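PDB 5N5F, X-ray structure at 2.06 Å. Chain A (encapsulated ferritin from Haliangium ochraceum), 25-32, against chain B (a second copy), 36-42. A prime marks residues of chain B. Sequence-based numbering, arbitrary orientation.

Chain A, residues 25-32: LVTLIEEL
Chain B 36-42: DWYQQRA

Both stretches are helical throughout, each a segment of a longer helix, with phi between -71° and -58° and psi between -51° and -31°. Within the stretches, Ile29 to Leu32 and Gln40′ to Ala42′ each donate N-H to the carbonyl O four positions earlier, as from Glu30 N to Val26 O (2.9 Å). The helices run nearly antiparallel, at 166°, and their axes approach no closer than 11.5 Å. Register is set by Thr27 and Tyr38′, whose CA atoms lie 7.9 Å apart. At this spacing long side chains bridge the gap, burying 295 Å² in total.

Charge pairing dominates. Glu30 (chi1 -66°, chi2 166°, chi3 -1°) and Arg41′ (chi1 to chi4 -69°, -158°, -79°, -93°) both direct CA-to-CB toward the opposing helix. Their salt bridge is two-pronged: Arg41′ NH2 donates to Glu30 OE1 at 2.5 Å (154°), and Arg41′ NH1 to Glu30 OE2 at 3.2 Å (147°). OE1 lies near the guanidinium plane, where the N-H bonds point.

A weaker polar contact flanks this pair. Arg41′ NE donates to Thr27 OG1 at 3.0 Å, but the 124° angle makes the bond weak; Thr27 has chi1 -58°. Tyr38′ (chi1 -76°, chi2 16°) starts sideways, yet its end reaches across, placing OH 3.0 Å from OE2 of Glu31 (chi1 -68°, chi2 162°, chi3 -20°), whose end also comes nearer.

Van der Waals packing completes the contact. Val26 (chi1 -60°) sets CG2 over one guanidinium face, 3.6 Å from Arg41′ NH1, covering the flat cation with a methyl. Thr27 CG2 lies 3.9 Å from Tyr38′ OH. The Glu30 carboxylate also touches both aromatics: OE1 sits at the Tyr38′ ring edge, 3.8 Å from Tyr38′ CE1, while OE2 approaches Trp37′ CE3 (chi1 -61°, chi2 -17°) obliquely at 3.2 Å.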

# COMPACT_ATOMS: atom_id res chain seq x y z
N LEU A 25 1.85 -11.17 -18.31
CA LEU A 25 3.02 -10.66 -17.61
C LEU A 25 2.79 -10.61 -16.10
O LEU A 25 3.69 -10.95 -15.32
CB LEU A 25 3.40 -9.28 -18.15
CG LEU A 25 4.19 -9.28 -19.47
CD1 LEU A 25 4.21 -7.90 -20.10
CD2 LEU A 25 5.62 -9.76 -19.24
N VAL A 26 1.59 -10.21 -15.65
CA VAL A 26 1.34 -10.20 -14.21
C VAL A 26 1.22 -11.62 -13.68
O VAL A 26 1.57 -11.88 -12.52
CB VAL A 26 0.09 -9.36 -13.88
CG1 VAL A 26 0.29 -7.91 -14.33
CG2 VAL A 26 -1.17 -9.96 -14.49
N THR A 27 0.74 -12.55 -14.50
CA THR A 27 0.68 -13.95 -14.08
C THR A 27 2.08 -14.49 -13.83
O THR A 27 2.35 -15.11 -12.79
CB THR A 27 -0.04 -14.79 -15.15
OG1 THR A 27 -1.36 -14.27 -15.36
CG2 THR A 27 -0.13 -16.25 -14.72
N LEU A 28 2.99 -14.27 -14.78
CA LEU A 28 4.38 -14.67 -14.60
C LEU A 28 4.98 -14.02 -13.36
O LEU A 28 5.68 -14.68 -12.58
CB LEU A 28 5.19 -14.31 -15.85
CG LEU A 28 6.70 -14.56 -15.82
CD1 LEU A 28 7.00 -16.00 -15.47
CD2 LEU A 28 7.33 -14.19 -17.15
N ILE A 29 4.69 -12.74 -13.15
CA ILE A 29 5.19 -12.03 -11.97
C ILE A 29 4.72 -12.72 -10.70
O ILE A 29 5.51 -13.02 -9.80
CB ILE A 29 4.76 -10.56 -12.02
CG1 ILE A 29 5.57 -9.81 -13.08
CG2 ILE A 29 4.91 -9.90 -10.65
CD1 ILE A 29 5.00 -8.47 -13.46
N GLU A 30 3.41 -12.97 -10.59
CA GLU A 30 2.88 -13.60 -9.39
C GLU A 30 3.48 -14.98 -9.18
O GLU A 30 3.75 -15.38 -8.04
CB GLU A 30 1.35 -13.68 -9.48
CG GLU A 30 0.67 -12.32 -9.47
CD GLU A 30 -0.78 -12.40 -9.90
OE1 GLU A 30 -1.26 -13.51 -10.22
OE2 GLU A 30 -1.45 -11.34 -9.92
N GLU A 31 3.70 -15.72 -10.26
CA GLU A 31 4.28 -17.05 -10.13
C GLU A 31 5.73 -16.98 -9.67
O GLU A 31 6.16 -17.78 -8.83
CB GLU A 31 4.14 -17.81 -11.45
CG GLU A 31 2.68 -18.13 -11.78
CD GLU A 31 2.46 -18.47 -13.24
OE1 GLU A 31 3.31 -18.12 -14.08
OE2 GLU A 31 1.41 -19.09 -13.54
N LEU A 32 6.48 -16.00 -10.17
CA LEU A 32 7.86 -15.82 -9.72
C LEU A 32 7.91 -15.36 -8.27
O LEU A 32 8.81 -15.75 -7.52
CB LEU A 32 8.59 -14.83 -10.63
CG LEU A 32 8.82 -15.30 -12.07
CD1 LEU A 32 9.34 -14.16 -12.92
CD2 LEU A 32 9.78 -16.48 -12.11
N ASP B 36 -8.59 -16.80 -7.43
CA ASP B 36 -9.51 -15.73 -7.81
C ASP B 36 -8.96 -14.94 -9.00
O ASP B 36 -9.70 -14.65 -9.95
CB ASP B 36 -9.76 -14.81 -6.62
CG ASP B 36 -10.75 -13.70 -6.93
OD1 ASP B 36 -11.48 -13.82 -7.93
OD2 ASP B 36 -10.80 -12.72 -6.16
N TRP B 37 -7.68 -14.60 -8.97
CA TRP B 37 -7.11 -13.76 -10.02
C TRP B 37 -7.00 -14.50 -11.35
O TRP B 37 -7.16 -13.89 -12.41
CB TRP B 37 -5.74 -13.24 -9.59
CG TRP B 37 -5.79 -12.41 -8.35
CD1 TRP B 37 -6.90 -11.81 -7.80
CD2 TRP B 37 -4.69 -12.08 -7.49
NE1 TRP B 37 -6.55 -11.13 -6.66
CE2 TRP B 37 -5.21 -11.28 -6.44
CE3 TRP B 37 -3.33 -12.38 -7.49
CZ2 TRP B 37 -4.40 -10.78 -5.42
CZ3 TRP B 37 -2.53 -11.88 -6.48
CH2 TRP B 37 -3.07 -11.09 -5.46
N TYR B 38 -6.72 -15.80 -11.32
CA TYR B 38 -6.63 -16.56 -12.57
C TYR B 38 -7.99 -16.64 -13.25
O TYR B 38 -8.08 -16.48 -14.47
CB TYR B 38 -6.07 -17.95 -12.31
CG TYR B 38 -4.58 -18.00 -12.05
CD1 TYR B 38 -3.87 -16.85 -11.73
CD2 TYR B 38 -3.89 -19.20 -12.14
CE1 TYR B 38 -2.50 -16.90 -11.50
CE2 TYR B 38 -2.53 -19.25 -11.91
CZ TYR B 38 -1.84 -18.11 -11.59
OH TYR B 38 -0.48 -18.17 -11.36
N GLN B 39 -9.05 -16.90 -12.49
CA GLN B 39 -10.38 -16.97 -13.08
C GLN B 39 -10.77 -15.64 -13.71
O GLN B 39 -11.29 -15.61 -14.83
CB GLN B 39 -11.40 -17.40 -12.03
CG GLN B 39 -12.79 -17.66 -12.60
CD GLN B 39 -12.79 -18.75 -13.66
OE1 GLN B 39 -12.40 -19.89 -13.40
NE2 GLN B 39 -13.21 -18.40 -14.86
N GLN B 40 -10.52 -14.54 -13.01
CA GLN B 40 -10.82 -13.22 -13.56
C GLN B 40 -10.07 -12.98 -14.87
O GLN B 40 -10.65 -12.51 -15.86
CB GLN B 40 -10.47 -12.14 -12.54
CG GLN B 40 -11.39 -12.08 -11.34
CD GLN B 40 -11.02 -10.97 -10.39
OE1 GLN B 40 -10.65 -9.87 -10.82
NE2 GLN B 40 -11.10 -11.24 -9.09
N ARG B 41 -8.78 -13.29 -14.89
CA ARG B 41 -7.99 -13.03 -16.09
C ARG B 41 -8.37 -13.97 -17.22
O ARG B 41 -8.35 -13.57 -18.39
CB ARG B 41 -6.50 -13.14 -15.76
CG ARG B 41 -6.00 -12.01 -14.87
CD ARG B 41 -4.50 -11.80 -14.98
NE ARG B 41 -3.75 -12.78 -14.21
CZ ARG B 41 -3.33 -12.60 -12.96
NH1 ARG B 41 -3.57 -11.47 -12.32
NH2 ARG B 41 -2.65 -13.56 -12.35
N ALA B 42 -8.73 -15.22 -16.91
CA ALA B 42 -9.18 -16.14 -17.94
C ALA B 42 -10.52 -15.70 -18.53
O ALA B 42 -10.76 -15.87 -19.73
CB ALA B 42 -9.28 -17.56 -17.38